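Local structure of envelopment polyprotein (Bovine Schmallenberg virus BH80/Germany/2011, 7A56) at residues A354-D359 and S425-S430; K47-I52 and H208-S213. The protein probably merges the viral and host membranes during entry, its glycoprotein Gc being a class II fusion protein, here in the postfusion conformation. All coordinates share one frame; numbering follows the deposited sequence.

Contact 1 of 2, residues A354-D359 and S425-S430; sequences ATVTID and SVCSAS
Ile358 reaches across to the hairpin formed by Ser425-Ser430, and its side chain can be followed atom by atom. From CB, the chi1 of -61° sets CG1 anti to the carbonyl carbon, where it lies 4.0 Å from Ala429 CB. With chi2 at 170° the chain then runs on extended, and CD1 ends over the two backbones of the hairpin. There CD1 is 3.8 Å from Ala429 O and about equally near Ser430 C, while Val426 CG2 approaches it at 4.0 Å from the other strand. Two residues back, Val356 points to the same side: its CG2 touches Cys427 CB at 4.1 Å and its CG1 faces Val426. The tightest approach is that of Ala429 CB to Val356 O, 3.2 Å, where the methyl meets the backbone of 354-359 directly. Thr357, between the two apolar residues, turns its side chain away, and its OG1 donates to Asp359 OD1 on the syn side. The hairpin closes through a type II' turn from Val426 to Ala429, with backbone bonds in both directions between these two residues. Waters bridge the two segments: one accepts from Val356 N and hydrogen-bonds Ser428 OG at 2.7 Å, and another accepts from Ile358 N at 2.7 Å while giving only a weak bond to Ser430 O. Strand 356-365 belongs to one four-stranded antiparallel sheet and strands 422-426 and 429-433 to another, so the contact joins two sheets packed as a beta-sandwich, consistent with domain III of class II fusion proteins. Leu379 of strand 373-381 touches both Ile358 and Val426, and the Cys387-Cys427 disulfide ties the turn to strand 385-391.

Contact 2 of 2, residues K47-I52 and H208-S213; sequences KNLPAI and HESFCS
Lys47 and Glu209 have CA atoms 5.4 Å apart; segment 47-52 follows strand 44-46, the antiparallel partner of strand 209-214. The lysine side chain, bent at chi2, chi3 and chi4, comes back toward the strand, whereas Glu209 has CG anti to the backbone N (chi1 -159°) and stays extended beyond it. The two side chains cross obliquely and end in a salt bridge, Lys47 NZ to Glu209 OE2 at 2.9 Å. Lys47 NZ sits above the face of the carboxylate, not in its plane, so it is also close to Glu209 OE1 at 3.3 Å. Lys47 CE passes His208 O at 3.7 Å on the way. Next to it a water takes the place of a direct backbone bond, accepting from Asn48 N at 2.9 Å and donating to His208 O at 2.7 Å; it thereby continues the link between the chains beyond the backbone pairing of Ser210 with Leu46. Further along the loop, Leu49 points its side chain at the strand and lays CD1 against Ser210, 3.8 Å from Ser210 CB. The same methyl is equally near Ser210 OG, a buried hydroxyl whose polar partner is Thr205 OG1 on strand 197-206. Leu49 also rests on Arg107, and Ile52 on Ile103 and Tyr105, all of strand 98-134. Charge and water thus lie at one end of the contact and a methyl-to-serine contact at the other. Because Lys47 is exposed, its attraction to Glu209 is probably screened by solvent and modest in strength, while the leucine methyl covers a serine already satisfied within the sheet.

Overall arrangement
Contact 1 lies within the C-terminal beta-sandwich, contact 2 on the adjoining beta-rich body, where strands 44-46 and 209-214 pair. Their centres are 24 Å apart and their nearest atoms about 9 Å, so they do not touch directly. The connection 382-384 between strands 373-381 and 385-391 links them: it pairs with Thr355 through Asn382 and, through Ile384, with Ala51 of the 47-52 loop. Gln55, a little further along that chain, touches Ala354 and Cys427. The loop 47-52 thus probably lies at the junction of the two parts, touching Ile384 as well as strand 98-134. No other subunit touches either contact, and a sodium ion is about 12 Å from the Ile52 side chain.

Contact 1 of 2, residues A354-D359 and S425-S430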
ATOM      1  N   ALA A 354      -7.972  30.889  -8.645  1.00 38.14           N
ATOM      2  CA  ALA A 354      -7.172  31.585  -7.642  1.00 37.48           C
ATOM      3  C   ALA A 354      -6.082  32.452  -8.296  1.00 40.51           C
ATOM      4  O   ALA A 354      -5.587  32.155  -9.379  1.00 41.29           O
ATOM      5  CB  ALA A 354      -6.547  30.561  -6.680  1.00 34.02           C
ATOM      6  N   THR A 355      -5.721  33.547  -7.633  1.00 41.76           N
ATOM      7  CA  THR A 355      -4.573  34.370  -8.033  1.00 42.52           C
ATOM      8  C   THR A 355      -3.364  33.975  -7.180  1.00 40.35           C
ATOM      9  O   THR A 355      -3.290  34.326  -6.003  1.00 37.68           O
ATOM     10  CB  THR A 355      -4.888  35.845  -7.865  1.00 45.28           C
ATOM     11  OG1 THR A 355      -6.034  36.164  -8.652  1.00 47.55           O
ATOM     12  CG2 THR A 355      -3.689  36.742  -8.323  1.00 47.28           C
ATOM     13  N   VAL A 356      -2.436  33.228  -7.767  1.00 43.98           N
ATOM     14  CA  VAL A 356      -1.232  32.746  -7.086  1.00 43.99           C
ATOM     15  C   VAL A 356      -0.023  33.306  -7.817  1.00 45.14           C
ATOM     16  O   VAL A 356      -0.013  33.365  -9.051  1.00 43.93           O
ATOM     17  CB  VAL A 356      -1.171  31.205  -7.035  1.00 45.50           C
ATOM     18  CG1 VAL A 356       0.093  30.735  -6.319  1.00 45.47           C
ATOM     19  CG2 VAL A 356      -2.410  30.643  -6.358  1.00 43.89           C
ATOM     20  N   THR A 357       0.972  33.768  -7.056  1.00 45.82           N
ATOM     21  CA  THR A 357       2.262  34.145  -7.612  1.00 46.13           C
ATOM     22  C   THR A 357       3.366  33.393  -6.875  1.00 44.91           C
ATOM     23  O   THR A 357       3.313  33.220  -5.649  1.00 42.78           O
ATOM     24  CB  THR A 357       2.531  35.668  -7.521  1.00 49.89           C
ATOM     25  OG1 THR A 357       2.464  36.091  -6.148  1.00 50.04           O
ATOM     26  CG2 THR A 357       1.521  36.489  -8.385  1.00 50.82           C
ATOM     27  N   ILE A 358       4.371  32.944  -7.622  1.00 46.19           N
ATOM     28  CA  ILE A 358       5.584  32.382  -7.021  1.00 46.08           C
ATOM     29  C   ILE A 358       6.574  33.521  -6.834  1.00 48.56           C
ATOM     30  O   ILE A 358       7.239  33.941  -7.780  1.00 47.37           O
ATOM     31  CB  ILE A 358       6.174  31.265  -7.869  1.00 46.28           C
ATOM     32  CG1 ILE A 358       5.146  30.141  -7.999  1.00 42.06           C
ATOM     33  CG2 ILE A 358       7.528  30.833  -7.240  1.00 48.49           C
ATOM     34  CD1 ILE A 358       5.488  29.078  -9.003  1.00 41.33           C
ATOM     35  N   ASP A 359       6.655  34.051  -5.611  1.00 50.22           N
ATOM     36  CA  ASP A 359       7.437  35.258  -5.393  1.00 53.64           C
ATOM     37  C   ASP A 359       8.920  34.955  -5.439  1.00 55.47           C
ATOM     38  O   ASP A 359       9.708  35.764  -5.941  1.00 57.22           O
ATOM     39  CB  ASP A 359       7.064  35.903  -4.057  1.00 54.67           C
ATOM     40  CG  ASP A 359       5.573  36.203  -3.957  1.00 54.54           C
ATOM     41  OD1 ASP A 359       4.971  36.429  -5.018  1.00 54.92           O
ATOM     42  OD2 ASP A 359       5.009  36.211  -2.841  1.00 53.53           O
ATOM     43  N   SER A 425       5.428  25.256 -11.714  1.00 38.02           N
ATOM     44  CA  SER A 425       4.185  26.009 -11.801  1.00 38.95           C
ATOM     45  C   SER A 425       3.290  25.572 -10.657  1.00 36.44           C
ATOM     46  O   SER A 425       3.280  24.391 -10.275  1.00 37.33           O
ATOM     47  CB  SER A 425       3.501  25.823 -13.183  1.00 40.28           C
ATOM     48  OG  SER A 425       2.804  24.589 -13.306  1.00 39.97           O
ATOM     49  N   VAL A 426       2.562  26.537 -10.091  1.00 35.47           N
ATOM     50  CA  VAL A 426       1.552  26.282  -9.063  1.00 32.86           C
ATOM     51  C   VAL A 426       0.273  27.035  -9.459  1.00 33.32           C
ATOM     52  O   VAL A 426       0.284  28.263  -9.543  1.00 35.51           O
ATOM     53  CB  VAL A 426       2.043  26.749  -7.685  1.00 33.03           C
ATOM     54  CG1 VAL A 426       0.986  26.449  -6.630  1.00 32.29           C
ATOM     55  CG2 VAL A 426       3.420  26.066  -7.352  1.00 34.54           C
ATOM     56  N   CYS A 427      -0.820  26.310  -9.667  1.00 33.84           N
ATOM     57  CA  CYS A 427      -2.031  26.893 -10.295  1.00 36.61           C
ATOM     58  C   CYS A 427      -1.549  27.539 -11.600  1.00 39.18           C
ATOM     59  O   CYS A 427      -0.817  26.920 -12.383  1.00 39.32           O
ATOM     60  CB  CYS A 427      -2.743  27.830  -9.310  1.00 39.13           C
ATOM     61  SG  CYS A 427      -4.008  27.079  -8.162  1.00 40.01           S
ATOM     62  N   SER A 428      -1.868  28.786 -11.881  1.00 42.16           N
ATOM     63  CA  SER A 428      -1.391  29.332 -13.143  1.00 46.82           C
ATOM     64  C   SER A 428      -0.035  30.047 -13.021  1.00 48.20           C
ATOM     65  O   SER A 428       0.459  30.570 -14.021  1.00 51.32           O
ATOM     66  CB  SER A 428      -2.463  30.262 -13.749  1.00 48.87           C
ATOM     67  OG  SER A 428      -2.600  31.421 -12.956  1.00 50.27           O
ATOM     68  N   ALA A 429       0.606  30.040 -11.851  1.00 48.06           N
ATOM     69  CA  ALA A 429       1.855  30.778 -11.683  1.00 46.78           C
ATOM     70  C   ALA A 429       3.043  29.915 -12.091  1.00 45.30           C
ATOM     71  O   ALA A 429       3.040  28.702 -11.907  1.00 40.38           O
ATOM     72  CB  ALA A 429       2.025  31.242 -10.234  1.00 46.75           C
ATOM     73  N   SER A 430       4.062  30.557 -12.656  1.00 48.89           N
ATOM     74  CA  SER A 430       5.279  29.874 -13.078  1.00 51.14           C
ATOM     75  C   SER A 430       6.508  30.590 -12.542  1.00 50.38           C
ATOM     76  O   SER A 430       6.507  31.815 -12.369  1.00 50.18           O
ATOM     77  CB  SER A 430       5.381  29.830 -14.588  1.00 58.99           C
ATOM     78  OG  SER A 430       6.036  28.651 -14.965  1.00 65.61           O
TER
HETATM   79  O   HOH W   1      -2.603  31.347 -10.246  1.00 49.40           O
HETATM   80  O   HOH W   2      -4.767  30.164 -10.830  1.00 55.69           O
HETATM   81  O   HOH W   3       4.600  33.692 -10.205  1.00 60.78           O

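Contact 2 of 2, residues K47-I52 and H208-S213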
ATOM      1  N   LYS A  47     -14.826  32.278  13.089  1.00 33.08           N
ATOM      2  CA  LYS A  47     -14.895  33.681  12.700  1.00 31.30           C
ATOM      3  C   LYS A  47     -13.491  34.138  12.306  1.00 34.28           C
ATOM      4  O   LYS A  47     -12.483  33.574  12.744  1.00 35.06           O
ATOM      5  CB  LYS A  47     -15.508  34.557  13.841  1.00 36.66           C
ATOM      6  CG  LYS A  47     -17.115  34.592  13.800  1.00 41.53           C
ATOM      7  CD  LYS A  47     -17.722  35.952  14.191  1.00 47.77           C
ATOM      8  CE  LYS A  47     -18.881  36.433  13.280  1.00 48.75           C
ATOM      9  NZ  LYS A  47     -20.232  35.897  13.696  1.00 52.07           N
ATOM     10  N   ASN A  48     -13.432  35.214  11.510  1.00 34.30           N
ATOM     11  CA  ASN A  48     -12.163  35.839  11.129  1.00 40.05           C
ATOM     12  C   ASN A  48     -11.235  34.857  10.415  1.00 37.94           C
ATOM     13  O   ASN A  48     -10.019  34.854  10.644  1.00 41.28           O
ATOM     14  CB  ASN A  48     -11.441  36.457  12.331  1.00 41.13           C
ATOM     15  CG  ASN A  48     -10.543  37.592  11.909  1.00 43.67           C
ATOM     16  OD1 ASN A  48     -10.890  38.323  10.982  1.00 46.28           O
ATOM     17  ND2 ASN A  48      -9.379  37.727  12.541  1.00 42.03           N
ATOM     18  N   LEU A  49     -11.809  34.003   9.566  1.00 37.34           N
ATOM     19  CA  LEU A  49     -10.974  33.116   8.776  1.00 35.07           C
ATOM     20  C   LEU A  49     -10.336  33.865   7.601  1.00 37.49           C
ATOM     21  O   LEU A  49     -10.842  34.891   7.177  1.00 40.65           O
ATOM     22  CB  LEU A  49     -11.790  31.935   8.283  1.00 33.18           C
ATOM     23  CG  LEU A  49     -12.269  30.901   9.309  1.00 32.91           C
ATOM     24  CD1 LEU A  49     -13.007  29.705   8.657  1.00 31.89           C
ATOM     25  CD2 LEU A  49     -11.094  30.345  10.133  1.00 28.16           C
ATOM     26  N   PRO A  50      -9.202  33.391   7.081  1.00 39.67           N
ATOM     27  CA  PRO A  50      -8.671  33.938   5.821  1.00 39.85           C
ATOM     28  C   PRO A  50      -9.669  33.840   4.673  1.00 38.53           C
ATOM     29  O   PRO A  50     -10.684  33.122   4.735  1.00 37.54           O
ATOM     30  CB  PRO A  50      -7.458  33.051   5.519  1.00 40.62           C
ATOM     31  CG  PRO A  50      -7.134  32.377   6.796  1.00 41.20           C
ATOM     32  CD  PRO A  50      -8.403  32.252   7.566  1.00 39.11           C
ATOM     33  N   ALA A  51      -9.327  34.548   3.581  1.00 38.91           N
ATOM     34  CA  ALA A  51     -10.166  34.579   2.372  1.00 40.18           C
ATOM     35  C   ALA A  51     -10.383  33.170   1.841  1.00 36.99           C
ATOM     36  O   ALA A  51      -9.461  32.341   1.844  1.00 37.71           O
ATOM     37  CB  ALA A  51      -9.507  35.444   1.283  1.00 42.58           C
ATOM     38  N   ILE A  52     -11.628  32.872   1.460  1.00 35.97           N
ATOM     39  CA  ILE A  52     -11.981  31.564   0.915  1.00 34.64           C
ATOM     40  C   ILE A  52     -12.814  31.877  -0.322  1.00 34.04           C
ATOM     41  O   ILE A  52     -13.984  32.291  -0.212  1.00 32.05           O
ATOM     42  CB  ILE A  52     -12.744  30.674   1.919  1.00 33.58           C
ATOM     43  CG1 ILE A  52     -11.904  30.350   3.185  1.00 33.45           C
ATOM     44  CG2 ILE A  52     -13.232  29.337   1.279  1.00 28.64           C
ATOM     45  CD1 ILE A  52     -12.827  30.189   4.399  1.00 35.51           C
ATOM     46  N   HIS A 208     -18.537  36.310   6.084  1.00 56.67           N
ATOM     47  CA  HIS A 208     -17.883  36.495   7.378  1.00 59.13           C
ATOM     48  C   HIS A 208     -18.322  35.538   8.492  1.00 60.02           C
ATOM     49  O   HIS A 208     -18.172  35.868   9.681  1.00 62.56           O
ATOM     50  CB  HIS A 208     -18.087  37.927   7.880  1.00 60.90           C
ATOM     51  CG  HIS A 208     -17.633  38.977   6.912  1.00 64.25           C
ATOM     52  ND1 HIS A 208     -16.301  39.199   6.620  1.00 64.48           N
ATOM     53  CD2 HIS A 208     -18.338  39.869   6.170  1.00 63.84           C
ATOM     54  CE1 HIS A 208     -16.204  40.178   5.736  1.00 65.35           C
ATOM     55  NE2 HIS A 208     -17.426  40.606   5.453  1.00 65.87           N
ATOM     56  N   GLU A 209     -18.881  34.373   8.156  1.00 53.53           N
ATOM     57  CA  GLU A 209     -19.011  33.359   9.196  1.00 50.29           C
ATOM     58  C   GLU A 209     -18.926  31.976   8.573  1.00 37.61           C
ATOM     59  O   GLU A 209     -19.498  31.725   7.505  1.00 33.65           O
ATOM     60  CB  GLU A 209     -20.324  33.525   9.987  1.00 56.49           C
ATOM     61  CG  GLU A 209     -20.255  32.830  11.376  1.00 66.04           C
ATOM     62  CD  GLU A 209     -21.286  33.377  12.396  1.00 63.31           C
ATOM     63  OE1 GLU A 209     -22.263  34.046  11.941  1.00 64.29           O
ATOM     64  OE2 GLU A 209     -21.087  33.131  13.645  1.00 61.66           O
ATOM     65  N   SER A 210     -18.218  31.071   9.241  1.00 32.42           N
ATOM     66  CA  SER A 210     -18.174  29.687   8.795  1.00 30.26           C
ATOM     67  C   SER A 210     -18.713  28.752   9.885  1.00 29.54           C
ATOM     68  O   SER A 210     -18.683  29.078  11.072  1.00 35.47           O
ATOM     69  CB  SER A 210     -16.725  29.272   8.398  1.00 32.10           C
ATOM     70  OG  SER A 210     -16.418  29.670   7.060  1.00 31.89           O
ATOM     71  N   PHE A 211     -19.271  27.621   9.461  1.00 28.17           N
ATOM     72  CA  PHE A 211     -19.829  26.612  10.355  1.00 28.91           C
ATOM     73  C   PHE A 211     -19.236  25.261  10.006  1.00 25.86           C
ATOM     74  O   PHE A 211     -19.464  24.737   8.911  1.00 27.55           O
ATOM     75  CB  PHE A 211     -21.363  26.603  10.250  1.00 27.84           C
ATOM     76  CG  PHE A 211     -21.968  27.914  10.655  1.00 29.90           C
ATOM     77  CD1 PHE A 211     -22.243  28.188  11.997  1.00 30.29           C
ATOM     78  CD2 PHE A 211     -22.192  28.913   9.710  1.00 29.83           C
ATOM     79  CE1 PHE A 211     -22.756  29.411  12.372  1.00 34.60           C
ATOM     80  CE2 PHE A 211     -22.735  30.136  10.081  1.00 33.44           C
ATOM     81  CZ  PHE A 211     -23.000  30.395  11.419  1.00 33.98           C
ATOM     82  N   CYS A 212     -18.466  24.688  10.933  1.00 28.96           N
ATOM     83  CA  CYS A 212     -17.572  23.603  10.581  1.00 27.67           C
ATOM     84  C   CYS A 212     -17.812  22.368  11.432  1.00 26.86           C
ATOM     85  O   CYS A 212     -18.282  22.463  12.559  1.00 27.81           O
ATOM     86  CB  CYS A 212     -16.098  24.011  10.770  1.00 31.48           C
ATOM     87  SG  CYS A 212     -15.684  25.462   9.810  1.00 33.79           S
ATOM     88  N   SER A 213     -17.458  21.219  10.887  1.00 29.05           N
ATOM     89  CA  SER A 213     -17.512  19.994  11.687  1.00 29.20           C
ATOM     90  C   SER A 213     -16.601  18.941  11.080  1.00 27.64           C
ATOM     91  O   SER A 213     -16.439  18.872   9.842  1.00 27.11           O
ATOM     92  CB  SER A 213     -18.971  19.474  11.730  1.00 32.68           C
ATOM     93  OG  SER A 213     -19.008  18.241  12.423  1.00 35.53           O
TER
HETATM   94  O   HOH W   4     -15.632  36.615  10.295  1.00 40.73           O